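Local coordinates for tRNA (adenine-N(1)-)-methyltransferase (PDB 2PWY), which catalyses the S-adenosyl-L-methionine-dependent methylation of N1 of adenosine 58 in tRNA, and is needed for growth at extreme temperatures, at the interface of chains A and B. Coordinates in Å, arbitrary orientation; residue numbers count along the deposited sequence, not the author numbering. Chains: chain A/B, tRNA (adenine-N(1)-)-methyltransferase.

Contact 1: the interface of chains A and B. Residues chain A 201, 221-223, 248; chain B 227-229.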
loop_
_atom_site.group_PDB
_atom_site.type_symbol
_atom_site.label_atom_id
_atom_site.label_comp_id
_atom_site.label_asym_id
_atom_site.label_seq_id
_atom_site.Cartn_x
_atom_site.Cartn_y
_atom_site.Cartn_z
ATOM N N ILE A 201 14.002 1.621 -9.228
ATOM C CA ILE A 201 14.530 2.615 -8.293
ATOM C C ILE A 201 15.981 3.008 -8.626
ATOM O O ILE A 201 16.408 4.128 -8.338
ATOM C CB ILE A 201 14.389 2.153 -6.821
ATOM C CG1 ILE A 201 14.420 3.361 -5.860
ATOM C CG2 ILE A 201 15.464 1.125 -6.461
ATOM C CD1 ILE A 201 13.292 4.394 -6.079
ATOM N N VAL A 221 9.375 12.221 -5.749
ATOM C CA VAL A 221 9.539 10.859 -6.208
ATOM C C VAL A 221 8.359 10.102 -5.611
ATOM O O VAL A 221 8.195 10.058 -4.393
ATOM C CB VAL A 221 10.863 10.234 -5.756
ATOM C CG1 VAL A 221 10.874 8.711 -6.089
ATOM C CG2 VAL A 221 12.055 10.947 -6.406
ATOM N N LEU A 222 7.505 9.547 -6.461
ATOM C CA LEU A 222 6.341 8.853 -5.918
ATOM C C LEU A 222 5.931 7.610 -6.677
ATOM O O LEU A 222 6.342 7.402 -7.827
ATOM C CB LEU A 222 5.166 9.814 -5.739
ATOM C CG LEU A 222 4.565 10.472 -6.979
ATOM C CD1 LEU A 222 3.508 9.566 -7.512
ATOM C CD2 LEU A 222 3.944 11.815 -6.614
ATOM N N GLU A 223 5.149 6.782 -5.991
ATOM C CA GLU A 223 4.513 5.613 -6.569
ATOM C C GLU A 223 3.009 5.803 -6.492
ATOM O O GLU A 223 2.451 6.041 -5.405
ATOM C CB GLU A 223 4.841 4.352 -5.763
ATOM C CG GLU A 223 6.288 4.047 -5.562
ATOM C CD GLU A 223 6.463 2.909 -4.586
ATOM O OE1 GLU A 223 7.193 3.080 -3.586
ATOM O OE2 GLU A 223 5.831 1.849 -4.810
ATOM N N PHE A 248 7.981 4.364 -10.983
ATOM C CA PHE A 248 8.079 5.554 -10.171
ATOM C C PHE A 248 7.902 6.782 -11.041
ATOM O O PHE A 248 8.277 6.764 -12.211
ATOM C CB PHE A 248 9.458 5.605 -9.518
ATOM C CG PHE A 248 9.734 4.427 -8.647
ATOM C CD1 PHE A 248 9.314 4.434 -7.327
ATOM C CD2 PHE A 248 10.372 3.296 -9.153
ATOM C CE1 PHE A 248 9.532 3.327 -6.501
ATOM C CE2 PHE A 248 10.617 2.187 -8.327
ATOM C CZ PHE A 248 10.185 2.203 -7.014
ATOM N N ARG B 227 2.259 7.553 -2.976
ATOM C CA ARG B 227 3.233 7.241 -1.944
ATOM C C ARG B 227 4.502 8.007 -2.249
ATOM O O ARG B 227 5.236 7.666 -3.178
ATOM C CB ARG B 227 3.489 5.739 -1.934
ATOM C CG ARG B 227 4.406 5.246 -0.822
ATOM C CD ARG B 227 4.427 3.718 -0.875
ATOM N NE ARG B 227 5.427 3.076 -0.022
ATOM C CZ ARG B 227 5.325 2.962 1.301
ATOM N NH1 ARG B 227 4.288 3.490 1.945
ATOM N NH2 ARG B 227 6.274 2.345 1.984
ATOM N N GLU B 228 4.758 9.023 -1.429
ATOM C CA GLU B 228 5.874 9.929 -1.619
ATOM C C GLU B 228 7.136 9.337 -1.025
ATOM O O GLU B 228 7.091 8.715 0.034
ATOM C CB GLU B 228 5.582 11.286 -0.964
ATOM C CG GLU B 228 4.240 11.931 -1.396
ATOM C CD GLU B 228 4.296 12.658 -2.736
ATOM O OE1 GLU B 228 5.389 12.787 -3.327
ATOM O OE2 GLU B 228 3.225 13.107 -3.204
ATOM N N TRP B 229 8.241 9.511 -1.743
ATOM C CA TRP B 229 9.567 9.181 -1.247
ATOM C C TRP B 229 10.338 10.429 -0.868
ATOM O O TRP B 229 10.164 11.483 -1.485
ATOM C CB TRP B 229 10.361 8.460 -2.333
ATOM C CG TRP B 229 9.965 7.037 -2.533
ATOM C CD1 TRP B 229 8.730 6.550 -2.868
ATOM C CD2 TRP B 229 10.833 5.906 -2.433
ATOM N NE1 TRP B 229 8.781 5.176 -2.978
ATOM C CE2 TRP B 229 10.062 4.758 -2.717
ATOM C CE3 TRP B 229 12.200 5.754 -2.143
ATOM C CZ2 TRP B 229 10.609 3.464 -2.691
ATOM C CZ3 TRP B 229 12.745 4.463 -2.125
ATOM C CH2 TRP B 229 11.946 3.343 -2.393
HETATM O O HOH W 1 8.290 12.933 -3.010
#
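Two groups of chain B reach the carboxylate oxygen OE1 of A:Glu223. The indole nitrogen NE1 of B:Trp229 gives OE1 of A:Glu223 a hydrogen bond of 2.7 Å. OE1 lies in the plane of the indole, at its edge, and takes the bond on its anti lone pair, away from OE2. The carboxylate itself is turned 49° from the ring. B:Arg227 adds a looser salt bridge, with NE 4.0 Å from OE1 of A:Glu223. The carboxylate oxygen sits at the edge of the guanidinium, in its plane. The positive charge probably helps keep A:Glu223 ionised. CG of A:Glu223 lies anti to the carbonyl carbon (chi1 -55°), and the chain beyond it is extended, which carries OE1 out to the indole.

The rest of the B:Trp229 side chain packs on apolar groups of chain A. CG1 of A:Val221 touches the beta-carbon CB of B:Trp229 at 3.8 Å. CD1 of A:Ile201 lies over one face of the indole, toward its rim, 4.0 Å from CZ3 of B:Trp229. The same methyl group caps the centre of the A:Phe248 ring. A:Phe248 in turn brings CE1 to 4.0 Å from CZ2 of B:Trp229. A bond at the N-H and packing on the six-membered ring probably limit rotation of the indole.

Backbone bonds join the two strands. The backbone N of B:Trp229 bonds to O of A:Val221 at 2.7 Å, and A:Glu223 and B:Arg227 exchange N-H to O bonds in both directions. Water 1 links the backbone of A:Val221 to OE1 of B:Glu228 and to O of B:Trp229. CD2 of A:Leu222 lies beside the B:Glu228 carboxylate.

The long strand 216-232 of each chain pairs antiparallel with its copy. A:Ile201 starts helix 201-211, and A:Phe248 starts strand 248-254; both back the site from chain A.

Contact 2: the interface of chains A and B. Residues chain A 116, 119, 145; chain B 95-96.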
loop_
_atom_site.group_PDB
_atom_site.type_symbol
_atom_site.label_atom_id
_atom_site.label_comp_id
_atom_site.label_asym_id
_atom_site.label_seq_id
_atom_site.Cartn_x
_atom_site.Cartn_y
_atom_site.Cartn_z
ATOM N N ARG A 116 -5.548 15.341 -24.383
ATOM C CA ARG A 116 -6.775 15.763 -23.690
ATOM C C ARG A 116 -6.534 16.945 -22.788
ATOM O O ARG A 116 -7.358 17.870 -22.744
ATOM C CB ARG A 116 -7.329 14.648 -22.820
ATOM C CG ARG A 116 -8.101 13.591 -23.568
ATOM C CD ARG A 116 -8.769 12.687 -22.559
ATOM N NE ARG A 116 -9.707 11.803 -23.221
ATOM C CZ ARG A 116 -10.477 10.918 -22.599
ATOM N NH1 ARG A 116 -10.417 10.784 -21.279
ATOM N NH2 ARG A 116 -11.305 10.166 -23.320
ATOM N N GLY A 119 -5.688 20.226 -24.867
ATOM C CA GLY A 119 -6.824 20.545 -25.744
ATOM C C GLY A 119 -6.488 21.162 -27.090
ATOM O O GLY A 119 -5.323 21.316 -27.442
ATOM N N TRP A 145 -8.669 9.789 -31.326
ATOM C CA TRP A 145 -8.610 11.226 -31.079
ATOM C C TRP A 145 -8.399 11.953 -32.397
ATOM O O TRP A 145 -7.389 11.732 -33.078
ATOM C CB TRP A 145 -7.436 11.488 -30.134
ATOM C CG TRP A 145 -7.104 12.922 -29.765
ATOM C CD1 TRP A 145 -6.014 13.621 -30.178
ATOM C CD2 TRP A 145 -7.815 13.788 -28.854
ATOM N NE1 TRP A 145 -5.991 14.870 -29.599
ATOM C CE2 TRP A 145 -7.086 15.003 -28.785
ATOM C CE3 TRP A 145 -8.988 13.660 -28.098
ATOM C CZ2 TRP A 145 -7.500 16.087 -28.010
ATOM C CZ3 TRP A 145 -9.407 14.752 -27.314
ATOM C CH2 TRP A 145 -8.648 15.947 -27.275
ATOM N N ALA B 95 -13.193 14.285 -21.558
ATOM C CA ALA B 95 -12.430 14.856 -22.662
ATOM C C ALA B 95 -12.957 16.267 -22.941
ATOM O O ALA B 95 -14.073 16.618 -22.538
ATOM C CB ALA B 95 -12.561 13.984 -23.916
ATOM N N PRO B 96 -12.166 17.086 -23.649
ATOM C CA PRO B 96 -12.648 18.416 -24.011
ATOM C C PRO B 96 -14.025 18.427 -24.694
ATOM O O PRO B 96 -14.307 17.586 -25.547
ATOM C CB PRO B 96 -11.572 18.913 -24.973
ATOM C CG PRO B 96 -10.325 18.256 -24.467
ATOM C CD PRO B 96 -10.780 16.862 -24.105
#
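B:Pro96 packs against A:Trp145 in a small apolar patch of the subunit interface. CD of B:Pro96 meets CH2 of A:Trp145 at 3.9 Å. The touching atom is at the far rim of the indole's six-membered ring, and the two side chains cross at about a right angle. CG of A:Trp145 is anti to its own backbone N (chi1 177°), which sends that rim toward the partner chain.

A second kind of contact is carbon against carbonyl. CG of B:Pro96 rests 3.5 Å from the backbone O of A:Arg116.

A third sets a methyl group against a guanidinium. CB of B:Ala95 lies 3.7 Å from NE of A:Arg116 and 3.9 Å from its CZ. CB and CA of B:Ala95 both stand over one face of the guanidinium; the extended chain of A:Arg116 carries the group beneath them. This is van der Waals packing on a flat cation. An alanine at A:Arg116 would remove that flat surface and is likely to leave a gap beside the methyl of B:Ala95, while the backbone contact with B:Pro96 could remain.

Within chain A, the backbone N of A:Arg116 lies 4.1 Å above the indole plane of A:Trp145, offset toward the rim. One face of the indole is thus turned to the helix backbone, while its rim meets the proline.

The patch joins class I methyltransferase domains. A:Arg116 lies near the end of helix 109-118, which begins at Gly109, an S-adenosyl-L-methionine-binding residue. A:Gly119 follows in the loop. A:Trp145 comes just after helix 131-144. B:Ala95 and B:Pro96 form part of the loop between helix 82-91 and strand 99-103 of the partner.

Contact 1 and contact 2 belong to the same two-fold interface, and the centres of their C-alpha atoms are about 28 Å apart. They share no residue or secondary-structure element. Contact 1 combines strand pairing with a side-chain polar link; contact 2 adds a small packing patch between a loop and the neighbourhood of two helix ends. Each has a twin with the chains exchanged, so the pair of subunits is held at several separate places. The enzyme is a homotetramer built as a dimer of dimers. The long paired strands suggest that A and B form one such dimer.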